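Local coordinates for endonuclease V (Bacillus subtilis, PDB 3GA2), which probably repairs deaminated DNA by cutting the second phosphodiester bond 3' to a deoxyinosine, with magnesium as cofactor, at residues D46-W50 / T226-R230; P56-I62 / V76-I82; I39-V45 / C61-A67. The protein carries 1 engineered substitution. All coordinates share one frame. Numbering follows the deposited sequence.

Interaction 1: residues D46-W50 / T226-R230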
loop_
_atom_site.group_PDB
_atom_site.type_symbol
_atom_site.label_atom_id
_atom_site.label_comp_id
_atom_site.label_asym_id
_atom_site.label_seq_id
_atom_site.Cartn_x
_atom_site.Cartn_y
_atom_site.Cartn_z
ATOM N N ASP A 46 6.420 -0.713 2.319
ATOM C CA ASP A 46 6.448 0.625 2.876
ATOM C C ASP A 46 7.615 1.373 2.248
ATOM O O ASP A 46 8.504 0.764 1.646
ATOM C CB ASP A 46 6.562 0.588 4.404
ATOM C CG ASP A 46 5.906 1.792 5.060
ATOM O OD1 ASP A 46 5.459 1.678 6.227
ATOM O OD2 ASP A 46 5.836 2.853 4.404
ATOM N N LEU A 47 7.597 2.695 2.390
ATOM C CA LEU A 47 8.616 3.565 1.814
ATOM C C LEU A 47 8.931 4.682 2.801
ATOM O O LEU A 47 8.037 5.172 3.492
ATOM C CB LEU A 47 8.074 4.176 0.521
ATOM C CG LEU A 47 8.986 4.583 -0.637
ATOM C CD1 LEU A 47 10.377 4.930 -0.139
ATOM C CD2 LEU A 47 9.042 3.445 -1.624
ATOM N N ALA A 48 10.201 5.074 2.872
ATOM C CA ALA A 48 10.633 6.148 3.764
ATOM C C ALA A 48 11.520 7.119 2.994
ATOM O O ALA A 48 12.301 6.706 2.141
ATOM C CB ALA A 48 11.389 5.578 4.955
ATOM N N TYR A 49 11.397 8.409 3.304
ATOM C CA TYR A 49 12.174 9.442 2.626
ATOM C C TYR A 49 12.911 10.339 3.609
ATOM O O TYR A 49 12.549 10.418 4.782
ATOM C CB TYR A 49 11.260 10.309 1.756
ATOM C CG TYR A 49 10.319 9.518 0.885
ATOM C CD1 TYR A 49 9.167 8.938 1.416
ATOM C CD2 TYR A 49 10.590 9.329 -0.468
ATOM C CE1 TYR A 49 8.309 8.188 0.620
ATOM C CE2 TYR A 49 9.738 8.581 -1.271
ATOM C CZ TYR A 49 8.601 8.014 -0.721
ATOM O OH TYR A 49 7.759 7.264 -1.508
ATOM N N TRP A 50 13.941 11.022 3.113
ATOM C CA TRP A 50 14.737 11.925 3.938
ATOM C C TRP A 50 15.589 12.833 3.056
ATOM O O TRP A 50 15.950 12.465 1.939
ATOM C CB TRP A 50 15.646 11.122 4.865
ATOM C CG TRP A 50 16.797 10.488 4.154
ATOM C CD1 TRP A 50 18.066 10.982 4.046
ATOM C CD2 TRP A 50 16.777 9.263 3.413
ATOM N NE1 TRP A 50 18.838 10.139 3.281
ATOM C CE2 TRP A 50 18.072 9.078 2.880
ATOM C CE3 TRP A 50 15.790 8.306 3.146
ATOM C CZ2 TRP A 50 18.406 7.969 2.094
ATOM C CZ3 TRP A 50 16.122 7.204 2.364
ATOM C CH2 TRP A 50 17.421 7.046 1.847
ATOM N N THR A 226 11.977 0.211 7.022
ATOM C CA THR A 226 12.283 1.389 6.214
ATOM C C THR A 226 12.892 2.478 7.093
ATOM O O THR A 226 13.751 3.242 6.649
ATOM C CB THR A 226 11.020 1.962 5.541
ATOM O OG1 THR A 226 10.061 2.319 6.543
ATOM C CG2 THR A 226 10.403 0.943 4.601
ATOM N N HIS A 227 12.454 2.543 8.346
ATOM C CA HIS A 227 12.965 3.550 9.269
ATOM C C HIS A 227 14.388 3.259 9.713
ATOM O O HIS A 227 15.217 4.167 9.783
ATOM C CB HIS A 227 12.047 3.660 10.485
ATOM C CG HIS A 227 10.711 4.258 10.172
ATOM N ND1 HIS A 227 9.649 4.212 11.048
ATOM C CD2 HIS A 227 10.266 4.918 9.076
ATOM C CE1 HIS A 227 8.607 4.818 10.506
ATOM N NE2 HIS A 227 8.955 5.256 9.310
ATOM N N VAL A 228 14.672 1.992 10.005
ATOM C CA VAL A 228 16.006 1.601 10.439
ATOM C C VAL A 228 17.008 1.744 9.292
ATOM O O VAL A 228 18.146 2.154 9.510
ATOM C CB VAL A 228 16.024 0.146 10.978
ATOM C CG1 VAL A 228 15.642 -0.829 9.886
ATOM C CG2 VAL A 228 17.401 -0.185 11.529
ATOM N N LEU A 229 16.590 1.410 8.073
ATOM C CA LEU A 229 17.479 1.537 6.923
ATOM C C LEU A 229 17.735 3.006 6.618
ATOM O O LEU A 229 18.856 3.386 6.281
ATOM C CB LEU A 229 16.887 0.861 5.688
ATOM C CG LEU A 229 17.095 -0.647 5.545
ATOM C CD1 LEU A 229 16.248 -1.152 4.399
ATOM C CD2 LEU A 229 18.570 -0.959 5.307
ATOM N N ARG A 230 16.696 3.828 6.726
ATOM C CA ARG A 230 16.848 5.254 6.471
ATOM C C ARG A 230 17.838 5.847 7.466
ATOM O O ARG A 230 18.733 6.604 7.087
ATOM C CB ARG A 230 15.505 5.984 6.591
ATOM C CG ARG A 230 15.629 7.499 6.488
ATOM C CD ARG A 230 14.276 8.191 6.521
ATOM N NE ARG A 230 13.531 7.920 7.747
ATOM C CZ ARG A 230 12.304 8.374 7.985
ATOM N NH1 ARG A 230 11.690 9.123 7.080
ATOM N NH2 ARG A 230 11.689 8.072 9.122
#

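Interaction 2: residues P56-I62 / V76-I82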
loop_
_atom_site.group_PDB
_atom_site.type_symbol
_atom_site.label_atom_id
_atom_site.label_comp_id
_atom_site.label_asym_id
_atom_site.label_seq_id
_atom_site.Cartn_x
_atom_site.Cartn_y
_atom_site.Cartn_z
ATOM N N PRO A 56 16.239 14.596 -2.596
ATOM C CA PRO A 56 15.342 13.694 -1.870
ATOM C C PRO A 56 15.579 12.222 -2.206
ATOM O O PRO A 56 15.677 11.854 -3.376
ATOM C CB PRO A 56 13.967 14.170 -2.313
ATOM C CG PRO A 56 14.208 14.494 -3.754
ATOM C CD PRO A 56 15.528 15.249 -3.713
ATOM N N TYR A 57 15.669 11.387 -1.176
ATOM C CA TYR A 57 15.880 9.957 -1.372
ATOM C C TYR A 57 14.743 9.127 -0.796
ATOM O O TYR A 57 13.905 9.629 -0.045
ATOM C CB TYR A 57 17.191 9.500 -0.727
ATOM C CG TYR A 57 18.437 9.953 -1.446
ATOM C CD1 TYR A 57 18.879 11.273 -1.358
ATOM C CD2 TYR A 57 19.185 9.058 -2.210
ATOM C CE1 TYR A 57 20.038 11.692 -2.012
ATOM C CE2 TYR A 57 20.343 9.466 -2.866
ATOM C CZ TYR A 57 20.763 10.783 -2.762
ATOM O OH TYR A 57 21.910 11.184 -3.405
ATOM N N GLY A 58 14.732 7.845 -1.143
ATOM C CA GLY A 58 13.697 6.961 -0.649
ATOM C C GLY A 58 14.132 5.512 -0.591
ATOM O O GLY A 58 14.906 5.044 -1.427
ATOM N N VAL A 59 13.642 4.801 0.416
ATOM C CA VAL A 59 13.962 3.392 0.576
ATOM C C VAL A 59 12.676 2.592 0.730
ATOM O O VAL A 59 11.874 2.850 1.628
ATOM C CB VAL A 59 14.834 3.141 1.819
ATOM C CG1 VAL A 59 15.146 1.658 1.940
ATOM C CG2 VAL A 59 16.117 3.935 1.720
ATOM N N CYS A 60 12.485 1.620 -0.152
ATOM C CA CYS A 60 11.301 0.775 -0.097
ATOM C C CYS A 60 11.679 -0.595 0.436
ATOM O O CYS A 60 12.621 -1.216 -0.051
ATOM C CB CYS A 60 10.683 0.603 -1.487
ATOM S SG CYS A 60 9.425 -0.716 -1.556
ATOM N N CYS A 61 10.946 -1.053 1.442
ATOM C CA CYS A 61 11.184 -2.361 2.027
ATOM C C CYS A 61 9.964 -3.239 1.816
ATOM O O CYS A 61 8.822 -2.789 1.938
ATOM C CB CYS A 61 11.440 -2.268 3.532
ATOM S SG CYS A 61 13.009 -1.531 4.029
ATOM N N ILE A 62 10.218 -4.498 1.493
ATOM C CA ILE A 62 9.157 -5.469 1.314
ATOM C C ILE A 62 9.468 -6.577 2.306
ATOM O O ILE A 62 10.566 -7.135 2.306
ATOM C CB ILE A 62 9.134 -6.048 -0.116
ATOM C CG1 ILE A 62 8.738 -4.958 -1.116
ATOM C CG2 ILE A 62 8.148 -7.214 -0.195
ATOM C CD1 ILE A 62 8.723 -5.420 -2.564
ATOM N N VAL A 76 13.596 -7.643 1.541
ATOM C CA VAL A 76 14.350 -7.008 0.465
ATOM C C VAL A 76 14.105 -5.521 0.534
ATOM O O VAL A 76 13.173 -5.068 1.197
ATOM C CB VAL A 76 13.902 -7.493 -0.940
ATOM C CG1 VAL A 76 14.217 -8.965 -1.115
ATOM C CG2 VAL A 76 12.409 -7.227 -1.132
ATOM N N HIS A 77 14.939 -4.751 -0.146
ATOM C CA HIS A 77 14.746 -3.319 -0.147
ATOM C C HIS A 77 15.361 -2.710 -1.389
ATOM O O HIS A 77 16.208 -3.313 -2.047
ATOM C CB HIS A 77 15.347 -2.686 1.113
ATOM C CG HIS A 77 16.841 -2.685 1.136
ATOM N ND1 HIS A 77 17.595 -1.769 0.435
ATOM C CD2 HIS A 77 17.722 -3.508 1.747
ATOM C CE1 HIS A 77 18.877 -2.029 0.612
ATOM N NE2 HIS A 77 18.981 -3.083 1.405
ATOM N N SER A 78 14.904 -1.510 -1.706
ATOM C CA SER A 78 15.381 -0.781 -2.857
ATOM C C SER A 78 15.716 0.608 -2.330
ATOM O O SER A 78 15.037 1.114 -1.434
ATOM C CB SER A 78 14.272 -0.708 -3.910
ATOM O OG SER A 78 14.762 -0.197 -5.136
HETATM N N MSE A 79 16.767 1.219 -2.867
HETATM C CA MSE A 79 17.170 2.550 -2.427
HETATM C C MSE A 79 17.695 3.362 -3.603
HETATM O O MSE A 79 18.375 2.829 -4.478
HETATM C CB MSE A 79 18.237 2.433 -1.332
HETATM C CG MSE A 79 18.602 3.741 -0.640
HETATM SE SE MSE A 79 19.995 4.754 -1.536
HETATM C CE MSE A 79 21.525 3.822 -0.807
ATOM N N GLY A 80 17.359 4.650 -3.623
ATOM C CA GLY A 80 17.798 5.529 -4.694
ATOM C C GLY A 80 17.204 6.926 -4.587
ATOM O O GLY A 80 16.211 7.130 -3.891
ATOM N N ARG A 81 17.805 7.892 -5.276
ATOM C CA ARG A 81 17.306 9.266 -5.238
ATOM C C ARG A 81 15.916 9.328 -5.858
ATOM O O ARG A 81 15.717 8.916 -7.002
ATOM C CB ARG A 81 18.252 10.206 -5.996
ATOM C CG ARG A 81 17.899 11.686 -5.863
ATOM C CD ARG A 81 18.904 12.563 -6.590
ATOM N NE ARG A 81 18.844 12.381 -8.038
ATOM C CZ ARG A 81 17.827 12.776 -8.798
ATOM N NH1 ARG A 81 16.781 13.379 -8.248
ATOM N NH2 ARG A 81 17.856 12.565 -10.106
ATOM N N ILE A 82 14.955 9.836 -5.097
ATOM C CA ILE A 82 13.586 9.946 -5.577
ATOM C C ILE A 82 13.477 11.133 -6.530
ATOM O O ILE A 82 14.113 12.164 -6.317
ATOM C CB ILE A 82 12.605 10.148 -4.401
ATOM C CG1 ILE A 82 11.293 9.422 -4.693
ATOM C CG2 ILE A 82 12.343 11.629 -4.171
ATOM C CD1 ILE A 82 11.401 7.921 -4.567
#

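Interaction 3: residues I39-V45 / C61-A67. Engineered in segment 39-45: T42 (natural residue Gly).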
loop_
_atom_site.group_PDB
_atom_site.type_symbol
_atom_site.label_atom_id
_atom_site.label_comp_id
_atom_site.label_asym_id
_atom_site.label_seq_id
_atom_site.Cartn_x
_atom_site.Cartn_y
_atom_site.Cartn_z
ATOM N N ILE A 39 -4.272 -18.621 1.583
ATOM C CA ILE A 39 -2.981 -18.135 1.088
ATOM C C ILE A 39 -1.757 -18.666 1.838
ATOM O O ILE A 39 -1.833 -19.002 3.021
ATOM C CB ILE A 39 -2.921 -16.599 1.096
ATOM C CG1 ILE A 39 -3.444 -16.067 2.432
ATOM C CG2 ILE A 39 -3.699 -16.046 -0.096
ATOM C CD1 ILE A 39 -3.506 -14.557 2.520
ATOM N N ASN A 40 -0.629 -18.726 1.132
ATOM C CA ASN A 40 0.625 -19.214 1.696
ATOM C C ASN A 40 1.478 -18.097 2.297
ATOM O O ASN A 40 2.115 -18.281 3.334
ATOM C CB ASN A 40 1.453 -19.934 0.621
ATOM C CG ASN A 40 0.740 -21.141 0.031
ATOM O OD1 ASN A 40 0.354 -22.060 0.750
ATOM N ND2 ASN A 40 0.568 -21.142 -1.291
ATOM N N THR A 41 1.497 -16.944 1.636
ATOM C CA THR A 41 2.291 -15.814 2.097
ATOM C C THR A 41 1.603 -14.466 1.863
ATOM O O THR A 41 0.720 -14.338 1.015
ATOM C CB THR A 41 3.653 -15.773 1.368
ATOM O OG1 THR A 41 3.433 -15.744 -0.049
ATOM C CG2 THR A 41 4.490 -16.985 1.720
ATOM N N THR A 42 2.005 -13.468 2.640
ATOM C CA THR A 42 1.481 -12.119 2.491
ATOM C C THR A 42 2.706 -11.214 2.630
ATOM O O THR A 42 3.614 -11.495 3.419
ATOM C CB THR A 42 0.402 -11.761 3.568
ATOM O OG1 THR A 42 1.022 -11.529 4.834
ATOM C CG2 THR A 42 -0.607 -12.883 3.714
ATOM N N ALA A 43 2.765 -10.151 1.839
ATOM C CA ALA A 43 3.902 -9.245 1.914
ATOM C C ALA A 43 3.447 -7.863 2.349
ATOM O O ALA A 43 2.286 -7.495 2.167
ATOM C CB ALA A 43 4.608 -9.171 0.554
ATOM N N GLY A 44 4.373 -7.115 2.932
ATOM C CA GLY A 44 4.077 -5.766 3.375
ATOM C C GLY A 44 5.032 -4.826 2.672
ATOM O O GLY A 44 6.217 -5.132 2.551
ATOM N N VAL A 45 4.525 -3.685 2.214
ATOM C CA VAL A 45 5.342 -2.716 1.501
ATOM C C VAL A 45 5.268 -1.341 2.149
ATOM O O VAL A 45 4.186 -0.858 2.500
ATOM C CB VAL A 45 4.871 -2.553 0.034
ATOM C CG1 VAL A 45 5.908 -1.780 -0.769
ATOM C CG2 VAL A 45 4.618 -3.915 -0.588
ATOM N N CYS A 61 10.946 -1.053 1.442
ATOM C CA CYS A 61 11.184 -2.361 2.027
ATOM C C CYS A 61 9.964 -3.239 1.816
ATOM O O CYS A 61 8.822 -2.789 1.938
ATOM C CB CYS A 61 11.440 -2.268 3.532
ATOM S SG CYS A 61 13.009 -1.531 4.029
ATOM N N ILE A 62 10.218 -4.498 1.493
ATOM C CA ILE A 62 9.157 -5.469 1.314
ATOM C C ILE A 62 9.468 -6.577 2.306
ATOM O O ILE A 62 10.566 -7.135 2.306
ATOM C CB ILE A 62 9.134 -6.048 -0.116
ATOM C CG1 ILE A 62 8.738 -4.958 -1.116
ATOM C CG2 ILE A 62 8.148 -7.214 -0.195
ATOM C CD1 ILE A 62 8.723 -5.420 -2.564
ATOM N N ILE A 63 8.506 -6.867 3.172
ATOM C CA ILE A 63 8.661 -7.911 4.171
ATOM C C ILE A 63 7.658 -8.996 3.825
ATOM O O ILE A 63 6.465 -8.723 3.746
ATOM C CB ILE A 63 8.332 -7.398 5.583
ATOM C CG1 ILE A 63 9.118 -6.122 5.870
ATOM C CG2 ILE A 63 8.650 -8.475 6.608
ATOM C CD1 ILE A 63 10.624 -6.307 5.854
ATOM N N VAL A 64 8.143 -10.212 3.605
ATOM C CA VAL A 64 7.277 -11.331 3.268
ATOM C C VAL A 64 7.137 -12.233 4.484
ATOM O O VAL A 64 8.134 -12.613 5.091
ATOM C CB VAL A 64 7.866 -12.171 2.110
ATOM C CG1 VAL A 64 6.864 -13.221 1.667
ATOM C CG2 VAL A 64 8.234 -11.263 0.937
ATOM N N ILE A 65 5.905 -12.554 4.866
ATOM C CA ILE A 65 5.712 -13.447 5.998
ATOM C C ILE A 65 4.945 -14.687 5.562
ATOM O O ILE A 65 4.311 -14.696 4.508
ATOM C CB ILE A 65 4.940 -12.773 7.163
ATOM C CG1 ILE A 65 3.521 -12.415 6.725
ATOM C CG2 ILE A 65 5.690 -11.519 7.631
ATOM C CD1 ILE A 65 2.576 -12.179 7.880
ATOM N N ASP A 66 5.031 -15.739 6.370
ATOM C CA ASP A 66 4.318 -16.983 6.106
ATOM C C ASP A 66 2.903 -16.681 6.573
ATOM O O ASP A 66 2.709 -16.187 7.683
ATOM C CB ASP A 66 4.933 -18.119 6.930
ATOM C CG ASP A 66 4.149 -19.413 6.823
ATOM O OD1 ASP A 66 3.071 -19.517 7.448
ATOM O OD2 ASP A 66 4.607 -20.320 6.105
ATOM N N ALA A 67 1.912 -16.954 5.733
ATOM C CA ALA A 67 0.525 -16.652 6.093
ATOM C C ALA A 67 0.036 -17.295 7.388
ATOM O O ALA A 67 -0.627 -16.639 8.181
ATOM C CB ALA A 67 -0.407 -17.040 4.945
#

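Interaction 1: residues D46-W50 / T226-R230
R230 reaches from the helix to the strand, its aliphatic part overlapping the W50 ring (CG of R230 to CE3 of W50, 3.4 Å) and one face of its guanidinium lying over A48, whose CB is 4.1 Å from NH1 of R230. The long arginine suits this place because its methylenes can pack against an indole while its head still finds an acceptor: NH1 of R230 donates to the backbone O of Y49 at 2.8 Å. One turn earlier, where the backbones come nearest, T226 packs on A48. The CB of T226 sits 3.7 Å from CB of A48, and CG2 of T226 lies 3.9 Å from CB of D46; the T226 hydroxyl is hydrogen-bonded to the carbonyl of D223 in its own helix. The small A48 suits an axis separation of only 8.0 Å; the axes run 31° apart. D46 OD2 accepts from the N of L47 at 2.7 Å, while its OD1 lies near carboxylates of D116 and D223. Such a cluster of acidic residues beside a central strand, flanked by a C-terminal helix, is characteristic of the RNase H-like fold, and D46 and D116 are predicted magnesium ligands.

Interaction 2: residues P56-I62 / V76-I82
Seven backbone hydrogen bonds pair these antiparallel strands. C60 and S78 exchange a short reciprocal pair, N of C60 to O of S78 at 2.9 Å and N of S78 to O of C60 at 2.8 Å. I62 and V76 are also bonded both ways, N of I62 reaching O of V76 at 3.0 Å and N of V76 reaching O of I62 at 3.2 Å. Between G58 and G80 the pairing loosens: N of G58 to O of G80 is 3.2 Å, and the return bond from N of G80 to O of G58, 3.3 Å, is weak. Beyond it, N of I82 donates to O of P56 at 2.7 Å, fitting for proline, which lacks an NH. V59 and C61 turn their amides the other way, bonding A48 and D46, whereas O of H77 accepts a hydrogen bond from NZ of K105. Cohesion therefore rests on main-chain polarity, with apolar pairs such as V59 and M79 (selenomethionine) adding packing.

Interaction 3: residues I39-V45 / C61-A67
The small A43 and G44 face branched residues of the other strand. A43 presents only a methyl group, and I62 and V64 close in on it from the facing strand: CB of A43 is 4.1 Å from CG2 of I62 and 4.2 Å from CG2 of V64. V45 continues this apolar face, its CG1 4.3 Å from CG1 of I62; beta-branched side chains suit the extended backbone and present broad flanks to their neighbours. On the other face G44 offers no side chain beside I63, whose end leads away from this strand. Next to it the engineered T42 packs against I65, with OG1 of T42 3.3 Å from CG1 of I65; that hydroxyl is buried without a partner in the model. Just past the end of strand 55-66, A67 is the bump that fits a hollow in the loop, its CB pressed 3.1 Å from O of I39 and 4.1 Å from CG1 of I39, where a larger side chain would be crowded. Between these two faces the backbones pair antiparallel at an axis separation of 4.5 Å. T42 and I65 exchange bonds (N of I65 to O of T42, 2.9 Å), as do G44 and I63 (N of G44 to O of I63, 2.8 Å), and N of A67 closes the end on O of N40 at 2.7 Å. Strand 41-52 bonds on its other edge to strand 113-116, whose F113 and F115 meet V45, while strand 72-81 flanks strand 55-66 and helix 217-235 packs against C61 and T42.

From the N terminus the chain passes helix 14-25, then enters strand 41-52, turns back through strand 55-66 and returns along strand 72-81. Interaction 3 closes the first hairpin by joining the start of 41-52 to the end of 55-66; interaction 2 closes the second. These two cross along the chain and share C61 and I62, so strand 55-66 is held on both edges. Interaction 1 closes a far longer loop, bringing helix 217-235 back to strand 41-52. That loop contains all of interaction 2 but crosses interaction 3. D46 and A48 join interactions 1 and 2 through probable backbone hydrogen bonds to C61 and V59, uniting helix and three strands.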